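PDB 2GH0: GDNF family receptor alpha-3 from Homo sapiens, which binds the neurotrophic factor artemin at the cell surface, leading to autophosphorylation and activation of the receptor RET in support of peripheral neurons. Local coordinates for residues G78-R81 with R82-A86. Sequence-based numbering, arbitrary orientation.
Sequences GERR and RNTIA
At the C-terminal end of helix 75-83, in the first of the two GDNF/GAS1 domains of this receptor fragment, side chains of Asn-83 and Thr-84 fold back onto main-chain carbonyls of the preceding turn. Glu-79 O is gripped twice by Asn-83: the backbone N donates over 3.0 Å, and ND2 reaches the same oxygen at 2.9 Å from the opposite face of its carbonyl plane. With CG beside its own backbone N (chi1 -69°), the Asn-83 amide turns back along the helix and keeps the oxygen nearly in its plane. ND2 also lies over one face of the Arg-82 guanidinium, toward its rim. Were the Asn-83 side chain cut back to an alanine, Glu-79 O would probably lose its amide donor, and CG of Glu-79 the group packed against it. One residue further on, Thr-84 OG1 donates to Arg-80 O at 2.8 Å, from above the carbonyl plane. That hydroxyl also accepts from a water 2.7 Å away, which in turn accepts a hydrogen bond from Arg-80 NE; NH2 of this arginine pairs with an acidic side chain on the chain of another protein. A second water links Arg-81 O to Ile-85 N. From Asn-83 to Ala-86 the chain makes a type I beta turn, closed by Ala-86 N to Asn-83 O (2.9 Å), that brings Ala-86 to the N-cap position of helix 87-90: a helix C-terminus joined by a tight turn to the next helix.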
ATOM      1  N   GLY C  78      16.352 -22.862 -37.257  1.00 33.84           N
ATOM      2  CA  GLY C  78      17.494 -23.687 -36.894  1.00 33.81           C
ATOM      3  C   GLY C  78      18.319 -23.077 -35.799  1.00 32.71           C
ATOM      4  O   GLY C  78      18.862 -23.804 -34.980  1.00 34.52           O
ATOM      5  N   GLU C  79      18.460 -21.751 -35.822  1.00 34.18           N
ATOM      6  CA  GLU C  79      19.223 -21.024 -34.811  1.00 35.85           C
ATOM      7  C   GLU C  79      18.492 -21.108 -33.472  1.00 33.90           C
ATOM      8  O   GLU C  79      19.110 -21.305 -32.444  1.00 33.50           O
ATOM      9  CB  GLU C  79      19.429 -19.546 -35.179  1.00 36.46           C
ATOM     10  CG  GLU C  79      20.265 -18.759 -34.202  1.00 46.79           C
ATOM     11  CD  GLU C  79      20.498 -17.288 -34.623  1.00 53.57           C
ATOM     12  OE1 GLU C  79      20.001 -16.878 -35.702  1.00 60.50           O
ATOM     13  OE2 GLU C  79      21.173 -16.548 -33.865  1.00 57.97           O
ATOM     14  N   ARG C  80      17.181 -20.934 -33.481  1.00 33.11           N
ATOM     15  CA  ARG C  80      16.408 -21.145 -32.231  1.00 33.57           C
ATOM     16  C   ARG C  80      16.662 -22.545 -31.680  1.00 32.39           C
ATOM     17  O   ARG C  80      17.039 -22.702 -30.519  1.00 34.09           O
ATOM     18  CB  ARG C  80      14.916 -20.951 -32.478  1.00 33.03           C
ATOM     19  CG  ARG C  80      14.098 -21.447 -31.313  1.00 34.40           C
ATOM     20  CD  ARG C  80      12.653 -21.091 -31.464  1.00 35.12           C
ATOM     21  NE  ARG C  80      12.271 -21.056 -30.084  1.00 50.34           N
ATOM     22  CZ  ARG C  80      12.087 -19.971 -29.358  1.00 41.74           C
ATOM     23  NH1 ARG C  80      12.068 -18.732 -29.874  1.00 43.08           N
ATOM     24  NH2 ARG C  80      11.810 -20.175 -28.109  1.00 44.26           N
ATOM     25  N   ARG C  81      16.520 -23.551 -32.534  1.00 32.52           N
ATOM     26  CA  ARG C  81      16.724 -24.947 -32.082  1.00 32.14           C
ATOM     27  C   ARG C  81      18.102 -25.167 -31.528  1.00 33.31           C
ATOM     28  O   ARG C  81      18.260 -25.794 -30.462  1.00 33.16           O
ATOM     29  CB  ARG C  81      16.568 -25.941 -33.234  1.00 31.68           C
ATOM     30  CG  ARG C  81      16.586 -27.379 -32.812  1.00 32.32           C
ATOM     31  CD  ARG C  81      16.133 -28.243 -34.003  1.00 32.12           C
ATOM     32  NE  ARG C  81      17.077 -28.071 -35.117  1.00 34.44           N
ATOM     33  CZ  ARG C  81      16.799 -28.432 -36.357  1.00 37.77           C
ATOM     34  NH1 ARG C  81      15.587 -28.973 -36.663  1.00 36.01           N
ATOM     35  NH2 ARG C  81      17.709 -28.267 -37.302  1.00 36.08           N
ATOM     36  N   ARG C  82      19.125 -24.641 -32.217  1.00 33.16           N
ATOM     37  CA  ARG C  82      20.537 -24.801 -31.765  1.00 33.20           C
ATOM     38  C   ARG C  82      20.851 -24.075 -30.436  1.00 32.74           C
ATOM     39  O   ARG C  82      21.800 -24.428 -29.690  1.00 33.50           O
ATOM     40  CB  ARG C  82      21.464 -24.268 -32.906  1.00 34.66           C
ATOM     41  CG  ARG C  82      22.895 -24.675 -32.799  1.00 37.07           C
ATOM     42  CD  ARG C  82      23.694 -24.071 -33.980  1.00 33.85           C
ATOM     43  NE  ARG C  82      23.728 -22.626 -34.029  1.00 40.13           N
ATOM     44  CZ  ARG C  82      24.489 -21.893 -33.217  1.00 46.46           C
ATOM     45  NH1 ARG C  82      25.262 -22.501 -32.311  1.00 48.33           N
ATOM     46  NH2 ARG C  82      24.484 -20.564 -33.286  1.00 49.15           N
ATOM     47  N   ASN C  83      20.098 -23.018 -30.146  1.00 32.85           N
ATOM     48  CA  ASN C  83      20.320 -22.274 -28.882  1.00 33.32           C
ATOM     49  C   ASN C  83      19.360 -22.515 -27.752  1.00 33.27           C
ATOM     50  O   ASN C  83      19.481 -21.873 -26.687  1.00 31.03           O
ATOM     51  CB  ASN C  83      20.398 -20.786 -29.185  1.00 31.99           C
ATOM     52  CG  ASN C  83      21.685 -20.453 -29.956  1.00 38.64           C
ATOM     53  OD1 ASN C  83      22.747 -20.383 -29.352  1.00 40.83           O
ATOM     54  ND2 ASN C  83      21.607 -20.370 -31.291  1.00 39.66           N
ATOM     55  N   THR C  84      18.441 -23.445 -27.989  1.00 32.84           N
ATOM     56  CA  THR C  84      17.437 -23.807 -27.012  1.00 32.67           C
ATOM     57  C   THR C  84      17.999 -24.215 -25.657  1.00 33.85           C
ATOM     58  O   THR C  84      17.419 -23.816 -24.634  1.00 33.93           O
ATOM     59  CB  THR C  84      16.407 -24.800 -27.598  1.00 33.48           C
ATOM     60  OG1 THR C  84      15.645 -24.105 -28.579  1.00 33.29           O
ATOM     61  CG2 THR C  84      15.473 -25.355 -26.525  1.00 33.14           C
ATOM     62  N   ILE C  85      19.112 -24.982 -25.618  1.00 32.61           N
ATOM     63  CA  ILE C  85      19.738 -25.350 -24.343  1.00 35.13           C
ATOM     64  C   ILE C  85      20.781 -24.341 -23.857  1.00 34.85           C
ATOM     65  O   ILE C  85      21.565 -24.635 -22.945  1.00 35.84           O
ATOM     66  CB  ILE C  85      20.381 -26.822 -24.348  1.00 35.82           C
ATOM     67  CG1 ILE C  85      21.521 -27.037 -25.392  1.00 43.17           C
ATOM     68  CG2 ILE C  85      19.295 -27.915 -24.489  1.00 40.97           C
ATOM     69  CD1 ILE C  85      22.224 -28.307 -25.235  1.00 46.92           C
ATOM     70  N   ALA C  86      20.815 -23.160 -24.478  1.00 35.05           N
ATOM     71  CA  ALA C  86      21.791 -22.099 -24.102  1.00 34.35           C
ATOM     72  C   ALA C  86      23.266 -22.618 -24.141  1.00 35.17           C
ATOM     73  O   ALA C  86      23.958 -22.575 -23.117  1.00 34.36           O
ATOM     74  CB  ALA C  86      21.451 -21.537 -22.698  1.00 33.74           C
TER
HETATM   75  O   HOH W   1      13.137 -23.058 -28.306  1.00 25.80           O
HETATM   76  O   HOH W   2      19.752 -26.484 -28.162  1.00 26.23           O